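Local atomic coordinates of alpha-L-rhamnosidase (Klebsiella oxytoca, PDB entry 4XHC), a protein that catalyses the hydrolysis of terminal alpha-L-rhamnose residues from glycosides, as a two-domain glycoside hydrolase of family 78. Residues G347-R350 / W355-F358; F300-S305 / G373-C378; D159-E164 / R185-Q190; A122-T127 / L189-I194. One frame throughout, in Å; residues are numbered along the deposited sequence.

Contact 1 (G347-R350 / W355-F358); sequences GVVR and WWVF. With RAM (alpha-L-rhamnopyranose), chain C.
The indole of W356 meets V349 and the carbonyl of R350 obliquely, while one of its faces carries V357 CG1, 3.5 Å above the plane and over the centre. V349 CG1 comes to 3.6 Å from W356 CH2, and R350 O lies 3.7 Å from W356 CZ2. With CG between the backbone N and the carbonyl carbon (chi1 62°), W356 brings its six-membered ring, through CH2, against V349 CG1. The other two rings of 355-358 serve the sugar pocket. The C6 methyl of rhamnose sits over one face of F358, offset toward the rim and 3.9 Å from F358 CD1; the same methyl lies in plane at the edge of W355, 3.9 Å from CZ2. Two aromatic rings thus give the apolar corner of this deoxy sugar an apolar seat. R342 adds a cation-pi contact to W356 and a hydrogen bond to R350 O. Both segments belong to the long loop between helices 322-340 and 368-389, with W356 against A371 and V349 against L375 of the latter helix and V357 on F302 of helix 302-319.

Contact 2 (F300-S305 / G373-C378); sequences FLFDYS and GVLIYC. With RAM (alpha-L-rhamnopyranose), chain C.
Two helices of the six-hairpin glycosidase domain meet here, the first turn of helix 302-319 packing against helix 368-389. V374 faces the other helix, and its CG1 lies 3.9 Å from D303 CB. The F302 ring presents its edge to L375, with F302 CZ 4.3 Å from L375 CB; an extended F302, CG opposite the backbone N (chi1 -177°), carries the ring that far. L301 takes the N-cap position, and S305 N closes the first turn on L301 O at 3.0 Å. The carboxylate of D303 leads away from helix 368-389 to accept hydrogen bonds from the backbone N of F358 and of I359, so the helix start also fixes the loop that carries F358. Y304 leaves the helix on the side away from 373-378, and its OH is hydrogen-bonded to rhamnose O4 at 2.6 Å, with O4 in the ring plane and L301 CD1 over one ring face. A helix packed on its neighbour while its first turn supplies a sugar-binding residue fits the (alpha/alpha)6 barrel of family 78.

Contact 3 (D159-E164 / R185-Q190); sequences DVLPAE and RKFRLQ
This is a small apolar cluster near one end of the beta-sandwich in the N-terminal domain, formed where the chain passes from one sheet to the other. Residues 159-162 link strand 153-158, at the margin of the six-stranded antiparallel sheet, to strand 163-166, at the margin of the four-stranded one; residues 187-190 open the long strand 187-200 of the four-stranded sheet. Strand 106-115 runs between 163-166 and 187-200, pairing with both through A163 to C111 and Q190 to Q112, so here the two segments meet by side chains alone. L161 makes the link: just before the cis peptide to P162, it turns inward, its CA 9.2 Å from that of L189. The partners F187 and L189, two apart on their strand, both reach L161. At the outer side the second subunit comes close, with K186 in a salt bridge to D298 of that subunit and D159 in another to its R169. Within the cluster L161 crosses both partners at about a right angle. Its CD1 is shared between them, 4.0 Å from F187 CE2, which it meets obliquely, and 4.0 Å from L189 CD1, while L161 CD2 stands 4.1 Å from that same L189 methyl.

Contact 4 (A122-T127 / L189-I194); sequences AHLQLT and LQFTQI
L124 and L189 reach toward each other tip to tip, their CD2 methyls 3.6 Å apart. The second branch of L124 goes to F191: CD1 stands 4.2 Å from F191 CZ, the two side chains coming from opposite directions and the methyl meeting the ring obliquely. L124 has CG opposite its carbonyl carbon (chi1 -58°), and from there the fork of CD1 and CD2 divides between the two partners. At the start of strand 122-129, A122 CB adds a looser touch, 4.4 Å from L189 CD1. These are facing layers of a beta-sandwich: strand 122-129 belongs to the six-stranded sheet, strand 187-200 to the four-stranded one, and the axes of the two segments pass 10.4 Å apart at a crossing angle of -59°. L124 also touches V180 and L158 on the strands beside 122-129, while F191 rests on V178 and L89. Backbone pairing of L124 with L156 and of H123 with A182 sets the strand between its neighbours; H123 and Q125 both hydrogen-bond to D155, with the H123 ring stacked on W157.

In the fold
The four contacts fall into two pairs on opposite sides of the chain's centre: contacts 1 and 2 in the helical catalytic domain, contacts 3 and 4 in the N-terminal sandwich, with centres some 49 to 60 Å apart between the pairs. Between their own segments all four are packing. The polar bonds of contacts 1 and 2 run to each other, as from F302 N to W356 O at 2.8 Å, and through Y304 to rhamnose, whose site takes aromatic residues from both. Contacts 3 and 4 share L189 on strand 187-200, their centres about 9 Å apart. The touching residues of contacts 2, 3 and 4 are all buried; contact 1 includes exposed R350, and contact 3 borders the second subunit.

Contact 1 (G347-R350 / W355-F358)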
loop_
_atom_site.group_PDB
_atom_site.type_symbol
_atom_site.label_atom_id
_atom_site.label_comp_id
_atom_site.label_asym_id
_atom_site.label_seq_id
_atom_site.Cartn_x
_atom_site.Cartn_y
_atom_site.Cartn_z
ATOM N N GLY A 347 -31.720 -18.476 43.553
ATOM C CA GLY A 347 -30.281 -18.752 43.446
ATOM C C GLY A 347 -29.851 -19.282 42.095
ATOM O O GLY A 347 -28.736 -19.798 41.962
ATOM N N VAL A 348 -30.713 -19.137 41.090
ATOM C CA VAL A 348 -30.363 -19.500 39.715
ATOM C C VAL A 348 -30.103 -18.251 38.888
ATOM O O VAL A 348 -30.839 -17.277 38.979
ATOM C CB VAL A 348 -31.499 -20.268 39.031
ATOM C CG1 VAL A 348 -31.057 -20.740 37.661
ATOM C CG2 VAL A 348 -31.955 -21.441 39.888
ATOM N N VAL A 349 -29.053 -18.286 38.085
ATOM C CA VAL A 349 -28.665 -17.153 37.223
ATOM C C VAL A 349 -29.718 -16.857 36.156
ATOM O O VAL A 349 -30.142 -17.766 35.454
ATOM C CB VAL A 349 -27.327 -17.464 36.527
ATOM C CG1 VAL A 349 -27.066 -16.515 35.385
ATOM C CG2 VAL A 349 -26.186 -17.386 37.521
ATOM N N ARG A 350 -30.126 -15.592 36.032
ATOM C CA ARG A 350 -31.114 -15.187 35.027
ATOM C C ARG A 350 -30.575 -15.348 33.620
ATOM O O ARG A 350 -29.415 -15.058 33.361
ATOM C CB ARG A 350 -31.510 -13.720 35.190
ATOM C CG ARG A 350 -32.457 -13.447 36.330
ATOM C CD ARG A 350 -32.870 -11.982 36.371
ATOM N NE ARG A 350 -33.106 -11.550 37.755
ATOM C CZ ARG A 350 -32.203 -10.963 38.549
ATOM N NH1 ARG A 350 -30.966 -10.696 38.124
ATOM N NH2 ARG A 350 -32.548 -10.634 39.789
ATOM N N TRP A 355 -25.533 -10.939 24.400
ATOM C CA TRP A 355 -24.253 -11.667 24.500
ATOM C C TRP A 355 -23.584 -11.335 25.836
ATOM O O TRP A 355 -22.557 -10.659 25.902
ATOM C CB TRP A 355 -23.361 -11.302 23.305
ATOM C CG TRP A 355 -22.159 -12.201 23.080
ATOM C CD1 TRP A 355 -22.155 -13.559 22.939
ATOM C CD2 TRP A 355 -20.798 -11.783 22.930
ATOM N NE1 TRP A 355 -20.870 -14.017 22.739
ATOM C CE2 TRP A 355 -20.020 -12.945 22.729
ATOM C CE3 TRP A 355 -20.159 -10.537 22.959
ATOM C CZ2 TRP A 355 -18.641 -12.896 22.561
ATOM C CZ3 TRP A 355 -18.794 -10.488 22.795
ATOM C CH2 TRP A 355 -18.047 -11.659 22.595
ATOM N N TRP A 356 -24.198 -11.835 26.904
ATOM C CA TRP A 356 -23.842 -11.476 28.275
ATOM C C TRP A 356 -22.787 -12.389 28.888
ATOM O O TRP A 356 -22.155 -12.027 29.875
ATOM C CB TRP A 356 -25.092 -11.453 29.159
ATOM C CG TRP A 356 -25.829 -12.771 29.293
ATOM C CD1 TRP A 356 -26.761 -13.276 28.443
ATOM C CD2 TRP A 356 -25.707 -13.714 30.363
ATOM N NE1 TRP A 356 -27.214 -14.489 28.899
ATOM C CE2 TRP A 356 -26.589 -14.781 30.081
ATOM C CE3 TRP A 356 -24.940 -13.760 31.537
ATOM C CZ2 TRP A 356 -26.722 -15.884 30.929
ATOM C CZ3 TRP A 356 -25.065 -14.857 32.377
ATOM C CH2 TRP A 356 -25.953 -15.906 32.069
ATOM N N VAL A 357 -22.611 -13.565 28.298
ATOM C CA VAL A 357 -21.615 -14.540 28.719
ATOM C C VAL A 357 -21.113 -15.269 27.458
ATOM O O VAL A 357 -21.858 -15.422 26.489
ATOM C CB VAL A 357 -22.223 -15.523 29.732
ATOM C CG1 VAL A 357 -23.392 -16.286 29.134
ATOM C CG2 VAL A 357 -21.170 -16.484 30.270
ATOM N N PHE A 358 -19.854 -15.706 27.444
ATOM C CA PHE A 358 -19.308 -16.312 26.226
ATOM C C PHE A 358 -19.498 -17.832 26.100
ATOM O O PHE A 358 -20.263 -18.286 25.261
ATOM C CB PHE A 358 -17.832 -15.967 26.018
ATOM C CG PHE A 358 -17.234 -16.697 24.858
ATOM C CD1 PHE A 358 -17.732 -16.497 23.580
ATOM C CD2 PHE A 358 -16.229 -17.632 25.044
ATOM C CE1 PHE A 358 -17.216 -17.187 22.504
ATOM C CE2 PHE A 358 -15.709 -18.333 23.962
ATOM C CZ PHE A 358 -16.202 -18.107 22.692
HETATM C C1 RAM C . -13.180 -13.933 19.873
HETATM C C2 RAM C . -11.860 -14.673 19.980
HETATM C C3 RAM C . -11.333 -14.627 21.402
HETATM C C4 RAM C . -12.482 -14.856 22.369
HETATM C C5 RAM C . -13.427 -13.668 22.291
HETATM C C6 RAM C . -14.866 -14.032 22.558
HETATM O O1 RAM C . -13.170 -13.207 18.708
HETATM O O2 RAM C . -12.125 -16.021 19.629
HETATM O O3 RAM C . -10.328 -15.623 21.602
HETATM O O4 RAM C . -11.998 -14.971 23.694
HETATM O O5 RAM C . -13.360 -13.061 20.983
#

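Contact 2 (F300-S305 / G373-C378)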
loop_
_atom_site.group_PDB
_atom_site.type_symbol
_atom_site.label_atom_id
_atom_site.label_comp_id
_atom_site.label_asym_id
_atom_site.label_seq_id
_atom_site.Cartn_x
_atom_site.Cartn_y
_atom_site.Cartn_z
ATOM N N PHE A 300 -18.243 -6.484 27.993
ATOM C CA PHE A 300 -18.248 -7.085 29.326
ATOM C C PHE A 300 -18.952 -8.420 29.293
ATOM O O PHE A 300 -20.086 -8.498 28.860
ATOM C CB PHE A 300 -18.896 -6.128 30.324
ATOM C CG PHE A 300 -18.164 -4.825 30.438
ATOM C CD1 PHE A 300 -17.041 -4.716 31.256
ATOM C CD2 PHE A 300 -18.561 -3.721 29.690
ATOM C CE1 PHE A 300 -16.345 -3.522 31.347
ATOM C CE2 PHE A 300 -17.870 -2.524 29.783
ATOM C CZ PHE A 300 -16.758 -2.424 30.605
ATOM N N LEU A 301 -18.255 -9.456 29.763
ATOM C CA LEU A 301 -18.753 -10.823 29.765
ATOM C C LEU A 301 -18.782 -11.427 31.179
ATOM O O LEU A 301 -17.807 -11.380 31.922
ATOM C CB LEU A 301 -17.900 -11.684 28.836
ATOM C CG LEU A 301 -18.054 -11.404 27.331
ATOM C CD1 LEU A 301 -16.907 -12.014 26.546
ATOM C CD2 LEU A 301 -19.386 -11.914 26.787
ATOM N N PHE A 302 -19.923 -11.993 31.543
ATOM C CA PHE A 302 -20.130 -12.602 32.854
ATOM C C PHE A 302 -19.009 -13.574 33.209
ATOM O O PHE A 302 -18.452 -13.498 34.305
ATOM C CB PHE A 302 -21.476 -13.311 32.844
ATOM C CG PHE A 302 -21.877 -13.935 34.160
ATOM C CD1 PHE A 302 -22.491 -13.179 35.154
ATOM C CD2 PHE A 302 -21.715 -15.300 34.367
ATOM C CE1 PHE A 302 -22.906 -13.764 36.340
ATOM C CE2 PHE A 302 -22.113 -15.885 35.553
ATOM C CZ PHE A 302 -22.712 -15.117 36.541
ATOM N N ASP A 303 -18.667 -14.467 32.280
ATOM C CA ASP A 303 -17.697 -15.530 32.563
ATOM C C ASP A 303 -16.261 -15.026 32.611
ATOM O O ASP A 303 -15.513 -15.365 33.532
ATOM C CB ASP A 303 -17.837 -16.751 31.615
ATOM C CG ASP A 303 -17.766 -16.398 30.124
ATOM O OD1 ASP A 303 -18.067 -15.247 29.730
ATOM O OD2 ASP A 303 -17.463 -17.316 29.326
ATOM N N TYR A 304 -15.886 -14.198 31.641
ATOM C CA TYR A 304 -14.539 -13.629 31.594
ATOM C C TYR A 304 -14.225 -12.758 32.811
ATOM O O TYR A 304 -13.095 -12.759 33.302
ATOM C CB TYR A 304 -14.340 -12.830 30.301
ATOM C CG TYR A 304 -14.044 -13.677 29.082
ATOM C CD1 TYR A 304 -14.465 -15.001 29.008
ATOM C CD2 TYR A 304 -13.370 -13.145 27.994
ATOM C CE1 TYR A 304 -14.194 -15.774 27.904
ATOM C CE2 TYR A 304 -13.113 -13.917 26.879
ATOM C CZ TYR A 304 -13.531 -15.227 26.845
ATOM O OH TYR A 304 -13.278 -16.019 25.754
ATOM N N SER A 305 -15.220 -12.028 33.304
ATOM C CA SER A 305 -15.056 -11.264 34.540
ATOM C C SER A 305 -14.735 -12.186 35.717
ATOM O O SER A 305 -13.760 -11.978 36.423
ATOM C CB SER A 305 -16.310 -10.432 34.846
ATOM O OG SER A 305 -16.366 -10.100 36.219
ATOM N N GLY A 373 -22.655 -22.855 36.280
ATOM C CA GLY A 373 -21.474 -23.643 36.595
ATOM C C GLY A 373 -20.221 -22.793 36.713
ATOM O O GLY A 373 -19.370 -23.038 37.562
ATOM N N VAL A 374 -20.092 -21.786 35.865
ATOM C CA VAL A 374 -18.917 -20.931 35.930
ATOM C C VAL A 374 -18.924 -20.137 37.235
ATOM O O VAL A 374 -17.887 -19.963 37.868
ATOM C CB VAL A 374 -18.820 -20.007 34.700
ATOM C CG1 VAL A 374 -17.757 -18.933 34.902
ATOM C CG2 VAL A 374 -18.503 -20.829 33.456
ATOM N N LEU A 375 -20.096 -19.680 37.642
ATOM C CA LEU A 375 -20.231 -18.941 38.883
ATOM C C LEU A 375 -19.802 -19.790 40.074
ATOM O O LEU A 375 -19.033 -19.343 40.922
ATOM C CB LEU A 375 -21.683 -18.476 39.062
ATOM C CG LEU A 375 -21.999 -17.730 40.357
ATOM C CD1 LEU A 375 -21.080 -16.529 40.514
ATOM C CD2 LEU A 375 -23.456 -17.308 40.364
ATOM N N ILE A 376 -20.308 -21.016 40.132
ATOM C CA ILE A 376 -19.995 -21.932 41.230
ATOM C C ILE A 376 -18.513 -22.315 41.230
ATOM O O ILE A 376 -17.896 -22.438 42.282
ATOM C CB ILE A 376 -20.861 -23.205 41.149
ATOM C CG1 ILE A 376 -22.328 -22.854 41.406
ATOM C CG2 ILE A 376 -20.386 -24.251 42.153
ATOM C CD1 ILE A 376 -23.297 -23.958 41.047
ATOM N N TYR A 377 -17.955 -22.506 40.041
ATOM C CA TYR A 377 -16.537 -22.828 39.888
ATOM C C TYR A 377 -15.654 -21.710 40.436
ATOM O O TYR A 377 -14.686 -21.969 41.157
ATOM C CB TYR A 377 -16.212 -23.073 38.403
ATOM C CG TYR A 377 -14.786 -23.496 38.137
ATOM C CD1 TYR A 377 -13.802 -22.553 37.895
ATOM C CD2 TYR A 377 -14.426 -24.843 38.121
ATOM C CE1 TYR A 377 -12.494 -22.935 37.659
ATOM C CE2 TYR A 377 -13.126 -25.235 37.882
ATOM C CZ TYR A 377 -12.165 -24.275 37.652
ATOM O OH TYR A 377 -10.864 -24.634 37.413
ATOM N N CYS A 378 -15.998 -20.468 40.095
ATOM C CA CYS A 378 -15.177 -19.311 40.460
ATOM C C CYS A 378 -15.421 -18.842 41.903
ATOM O O CYS A 378 -14.505 -18.380 42.585
ATOM C CB CYS A 378 -15.358 -18.184 39.434
ATOM S SG CYS A 378 -14.624 -18.556 37.802
HETATM C C1 RAM C . -13.180 -13.933 19.873
HETATM C C2 RAM C . -11.860 -14.673 19.980
HETATM C C3 RAM C . -11.333 -14.627 21.402
HETATM C C4 RAM C . -12.482 -14.856 22.369
HETATM C C5 RAM C . -13.427 -13.668 22.291
HETATM C C6 RAM C . -14.866 -14.032 22.558
HETATM O O1 RAM C . -13.170 -13.207 18.708
HETATM O O2 RAM C . -12.125 -16.021 19.629
HETATM O O3 RAM C . -10.328 -15.623 21.602
HETATM O O4 RAM C . -11.998 -14.971 23.694
HETATM O O5 RAM C . -13.360 -13.061 20.983
#

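Contact 3 (D159-E164 / R185-Q190)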
loop_
_atom_site.group_PDB
_atom_site.type_symbol
_atom_site.label_atom_id
_atom_site.label_comp_id
_atom_site.label_asym_id
_atom_site.label_seq_id
_atom_site.Cartn_x
_atom_site.Cartn_y
_atom_site.Cartn_z
ATOM N N ASP A 159 9.656 3.051 -6.810
ATOM C CA ASP A 159 10.132 4.044 -7.785
ATOM C C ASP A 159 11.579 3.790 -8.238
ATOM O O ASP A 159 11.958 4.160 -9.342
ATOM C CB ASP A 159 10.029 5.477 -7.222
ATOM C CG ASP A 159 8.579 5.944 -7.004
ATOM O OD1 ASP A 159 7.767 5.854 -7.951
ATOM O OD2 ASP A 159 8.258 6.428 -5.884
ATOM N N VAL A 160 12.384 3.157 -7.394
ATOM C CA VAL A 160 13.824 3.057 -7.622
ATOM C C VAL A 160 14.337 1.643 -7.379
ATOM O O VAL A 160 14.029 1.039 -6.357
ATOM C CB VAL A 160 14.602 4.009 -6.688
ATOM C CG1 VAL A 160 16.101 3.918 -6.956
ATOM C CG2 VAL A 160 14.113 5.443 -6.850
ATOM N N LEU A 161 15.133 1.142 -8.321
ATOM C CA LEU A 161 15.759 -0.174 -8.219
ATOM C C LEU A 161 17.274 -0.013 -8.378
ATOM O O LEU A 161 17.714 0.881 -9.088
ATOM C CB LEU A 161 15.192 -1.101 -9.303
ATOM C CG LEU A 161 13.670 -1.332 -9.226
ATOM C CD1 LEU A 161 13.131 -1.949 -10.507
ATOM C CD2 LEU A 161 13.301 -2.196 -8.028
ATOM N N PRO A 162 18.086 -0.828 -7.712
ATOM C CA PRO A 162 17.647 -1.863 -6.772
ATOM C C PRO A 162 16.972 -1.316 -5.508
ATOM O O PRO A 162 17.146 -0.152 -5.180
ATOM C CB PRO A 162 18.963 -2.576 -6.405
ATOM C CG PRO A 162 20.050 -1.599 -6.726
ATOM C CD PRO A 162 19.550 -0.834 -7.906
ATOM N N ALA A 163 16.230 -2.174 -4.813
ATOM C CA ALA A 163 15.440 -1.781 -3.652
ATOM C C ALA A 163 15.675 -2.718 -2.496
ATOM O O ALA A 163 15.787 -3.927 -2.690
ATOM C CB ALA A 163 13.963 -1.800 -4.006
ATOM N N GLU A 164 15.745 -2.152 -1.293
ATOM C CA GLU A 164 15.807 -2.925 -0.052
ATOM C C GLU A 164 14.565 -2.588 0.747
ATOM O O GLU A 164 14.393 -1.450 1.140
ATOM C CB GLU A 164 17.072 -2.567 0.738
ATOM C CG GLU A 164 17.167 -3.223 2.119
ATOM C CD GLU A 164 18.601 -3.511 2.576
ATOM O OE1 GLU A 164 19.560 -2.908 2.046
ATOM O OE2 GLU A 164 18.766 -4.360 3.479
ATOM N N ARG A 185 7.234 -3.156 -20.498
ATOM C CA ARG A 185 7.791 -4.220 -21.343
ATOM C C ARG A 185 9.311 -4.144 -21.475
ATOM O O ARG A 185 9.956 -5.143 -21.761
ATOM C CB ARG A 185 7.128 -4.203 -22.721
ATOM C CG ARG A 185 5.740 -4.837 -22.708
ATOM C CD ARG A 185 4.945 -4.384 -23.924
ATOM N NE ARG A 185 3.501 -4.335 -23.668
ATOM C CZ ARG A 185 2.569 -4.033 -24.578
ATOM N NH1 ARG A 185 2.889 -3.782 -25.858
ATOM N NH2 ARG A 185 1.292 -4.001 -24.204
ATOM N N LYS A 186 9.879 -2.967 -21.230
ATOM C CA LYS A 186 11.329 -2.758 -21.338
ATOM C C LYS A 186 12.193 -3.416 -20.238
ATOM O O LYS A 186 13.410 -3.499 -20.398
ATOM C CB LYS A 186 11.640 -1.253 -21.361
ATOM C CG LYS A 186 11.105 -0.511 -22.577
ATOM C CD LYS A 186 12.000 0.658 -22.961
ATOM C CE LYS A 186 13.225 0.181 -23.725
ATOM N NZ LYS A 186 14.199 1.280 -23.963
ATOM N N PHE A 187 11.599 -3.838 -19.117
ATOM C CA PHE A 187 12.387 -4.452 -18.037
ATOM C C PHE A 187 11.615 -5.464 -17.199
ATOM O O PHE A 187 10.381 -5.502 -17.211
ATOM C CB PHE A 187 13.039 -3.379 -17.136
ATOM C CG PHE A 187 12.109 -2.771 -16.112
ATOM C CD1 PHE A 187 11.337 -1.650 -16.424
ATOM C CD2 PHE A 187 12.032 -3.299 -14.822
ATOM C CE1 PHE A 187 10.486 -1.081 -15.479
ATOM C CE2 PHE A 187 11.179 -2.739 -13.877
ATOM C CZ PHE A 187 10.403 -1.627 -14.206
ATOM N N ARG A 188 12.380 -6.281 -16.477
ATOM C CA ARG A 188 11.847 -7.341 -15.634
ATOM C C ARG A 188 12.374 -7.209 -14.214
ATOM O O ARG A 188 13.412 -6.598 -13.980
ATOM C CB ARG A 188 12.229 -8.700 -16.206
ATOM C CG ARG A 188 11.558 -9.001 -17.534
ATOM C CD ARG A 188 12.223 -10.158 -18.255
ATOM N NE ARG A 188 13.650 -9.920 -18.492
ATOM C CZ ARG A 188 14.157 -9.117 -19.434
ATOM N NH1 ARG A 188 13.367 -8.433 -20.255
ATOM N NH2 ARG A 188 15.472 -8.986 -19.551
ATOM N N LEU A 189 11.653 -7.803 -13.277
ATOM C CA LEU A 189 11.984 -7.724 -11.869
ATOM C C LEU A 189 12.581 -9.049 -11.385
ATOM O O LEU A 189 12.181 -10.122 -11.835
ATOM C CB LEU A 189 10.728 -7.382 -11.075
ATOM C CG LEU A 189 10.992 -6.885 -9.659
ATOM C CD1 LEU A 189 11.679 -5.527 -9.668
ATOM C CD2 LEU A 189 9.696 -6.824 -8.880
ATOM N N GLN A 190 13.520 -8.968 -10.448
ATOM C CA GLN A 190 14.298 -10.123 -10.010
ATOM C C GLN A 190 14.578 -10.018 -8.514
ATOM O O GLN A 190 15.264 -9.101 -8.086
ATOM C CB GLN A 190 15.604 -10.151 -10.804
ATOM C CG GLN A 190 16.562 -11.283 -10.486
ATOM C CD GLN A 190 17.732 -11.339 -11.467
ATOM O OE1 GLN A 190 18.164 -10.320 -12.032
ATOM N NE2 GLN A 190 18.255 -12.535 -11.669
#

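Contact 4 (A122-T127 / L189-I194)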
loop_
_atom_site.group_PDB
_atom_site.type_symbol
_atom_site.label_atom_id
_atom_site.label_comp_id
_atom_site.label_asym_id
_atom_site.label_seq_id
_atom_site.Cartn_x
_atom_site.Cartn_y
_atom_site.Cartn_z
ATOM N N ALA A 122 7.764 -0.167 -10.188
ATOM C CA ALA A 122 7.359 -1.562 -10.161
ATOM C C ALA A 122 6.219 -1.733 -9.151
ATOM O O ALA A 122 6.388 -1.431 -7.966
ATOM C CB ALA A 122 8.539 -2.440 -9.790
ATOM N N HIS A 123 5.069 -2.205 -9.621
ATOM C CA HIS A 123 3.894 -2.345 -8.774
ATOM C C HIS A 123 3.711 -3.809 -8.386
ATOM O O HIS A 123 3.472 -4.657 -9.233
ATOM C CB HIS A 123 2.667 -1.790 -9.511
ATOM C CG HIS A 123 1.365 -2.010 -8.806
ATOM N ND1 HIS A 123 0.153 -1.943 -9.459
ATOM C CD2 HIS A 123 1.081 -2.297 -7.515
ATOM C CE1 HIS A 123 -0.823 -2.181 -8.602
ATOM N NE2 HIS A 123 -0.288 -2.396 -7.413
ATOM N N LEU A 124 3.836 -4.096 -7.094
ATOM C CA LEU A 124 3.692 -5.446 -6.577
ATOM C C LEU A 124 2.485 -5.538 -5.683
ATOM O O LEU A 124 2.030 -4.540 -5.149
ATOM C CB LEU A 124 4.898 -5.832 -5.725
ATOM C CG LEU A 124 6.272 -5.787 -6.362
ATOM C CD1 LEU A 124 7.322 -5.987 -5.284
ATOM C CD2 LEU A 124 6.398 -6.843 -7.445
ATOM N N GLN A 125 2.008 -6.763 -5.499
ATOM C CA GLN A 125 0.967 -7.070 -4.536
ATOM C C GLN A 125 1.379 -8.292 -3.738
ATOM O O GLN A 125 1.696 -9.331 -4.322
ATOM C CB GLN A 125 -0.338 -7.367 -5.264
ATOM C CG GLN A 125 -1.379 -8.117 -4.443
ATOM C CD GLN A 125 -2.754 -7.588 -4.670
ATOM O OE1 GLN A 125 -3.608 -8.246 -5.278
ATOM N NE2 GLN A 125 -2.978 -6.375 -4.201
ATOM N N LEU A 126 1.350 -8.164 -2.410
ATOM C CA LEU A 126 1.696 -9.253 -1.505
ATOM C C LEU A 126 0.475 -9.727 -0.741
ATOM O O LEU A 126 -0.355 -8.922 -0.334
ATOM C CB LEU A 126 2.755 -8.794 -0.511
ATOM C CG LEU A 126 4.002 -8.117 -1.076
ATOM C CD1 LEU A 126 4.988 -7.884 0.045
ATOM C CD2 LEU A 126 4.650 -8.952 -2.166
ATOM N N THR A 127 0.363 -11.038 -0.557
ATOM C CA THR A 127 -0.743 -11.634 0.203
ATOM C C THR A 127 -0.184 -12.683 1.154
ATOM O O THR A 127 0.647 -13.502 0.761
ATOM C CB THR A 127 -1.776 -12.263 -0.735
ATOM O OG1 THR A 127 -2.072 -11.344 -1.778
ATOM C CG2 THR A 127 -3.053 -12.575 -0.012
ATOM N N LEU A 189 11.653 -7.803 -13.277
ATOM C CA LEU A 189 11.984 -7.724 -11.869
ATOM C C LEU A 189 12.581 -9.049 -11.385
ATOM O O LEU A 189 12.181 -10.122 -11.835
ATOM C CB LEU A 189 10.728 -7.382 -11.075
ATOM C CG LEU A 189 10.992 -6.885 -9.659
ATOM C CD1 LEU A 189 11.679 -5.527 -9.668
ATOM C CD2 LEU A 189 9.696 -6.824 -8.880
ATOM N N GLN A 190 13.520 -8.968 -10.448
ATOM C CA GLN A 190 14.298 -10.123 -10.010
ATOM C C GLN A 190 14.578 -10.018 -8.514
ATOM O O GLN A 190 15.264 -9.101 -8.086
ATOM C CB GLN A 190 15.604 -10.151 -10.804
ATOM C CG GLN A 190 16.562 -11.283 -10.486
ATOM C CD GLN A 190 17.732 -11.339 -11.467
ATOM O OE1 GLN A 190 18.164 -10.320 -12.032
ATOM N NE2 GLN A 190 18.255 -12.535 -11.669
ATOM N N PHE A 191 14.046 -10.951 -7.726
ATOM C CA PHE A 191 14.268 -10.966 -6.279
ATOM C C PHE A 191 15.569 -11.684 -5.968
ATOM O O PHE A 191 15.866 -12.700 -6.579
ATOM C CB PHE A 191 13.122 -11.673 -5.579
ATOM C CG PHE A 191 11.825 -10.933 -5.668
ATOM C CD1 PHE A 191 11.011 -11.068 -6.771
ATOM C CD2 PHE A 191 11.436 -10.075 -4.656
ATOM C CE1 PHE A 191 9.824 -10.370 -6.859
ATOM C CE2 PHE A 191 10.247 -9.378 -4.732
ATOM C CZ PHE A 191 9.440 -9.527 -5.837
ATOM N N THR A 192 16.359 -11.149 -5.041
ATOM C CA THR A 192 17.642 -11.774 -4.680
ATOM C C THR A 192 17.677 -12.296 -3.239
ATOM O O THR A 192 18.568 -13.069 -2.894
ATOM C CB THR A 192 18.851 -10.829 -4.912
ATOM O OG1 THR A 192 18.853 -9.771 -3.944
ATOM C CG2 THR A 192 18.823 -10.233 -6.321
ATOM N N GLN A 193 16.736 -11.881 -2.395
ATOM C CA GLN A 193 16.700 -12.369 -1.024
ATOM C C GLN A 193 15.345 -12.120 -0.421
ATOM O O GLN A 193 14.767 -11.066 -0.635
ATOM C CB GLN A 193 17.762 -11.679 -0.174
ATOM C CG GLN A 193 17.553 -11.842 1.326
ATOM C CD GLN A 193 18.737 -11.352 2.142
ATOM O OE1 GLN A 193 19.593 -10.590 1.653
ATOM N NE2 GLN A 193 18.793 -11.779 3.402
ATOM N N ILE A 194 14.843 -13.089 0.332
ATOM C CA ILE A 194 13.597 -12.925 1.057
ATOM C C ILE A 194 13.717 -13.596 2.415
ATOM O O ILE A 194 14.148 -14.741 2.501
ATOM C CB ILE A 194 12.412 -13.556 0.305
ATOM C CG1 ILE A 194 12.336 -13.012 -1.129
ATOM C CG2 ILE A 194 11.111 -13.293 1.064
ATOM C CD1 ILE A 194 11.115 -13.450 -1.913
#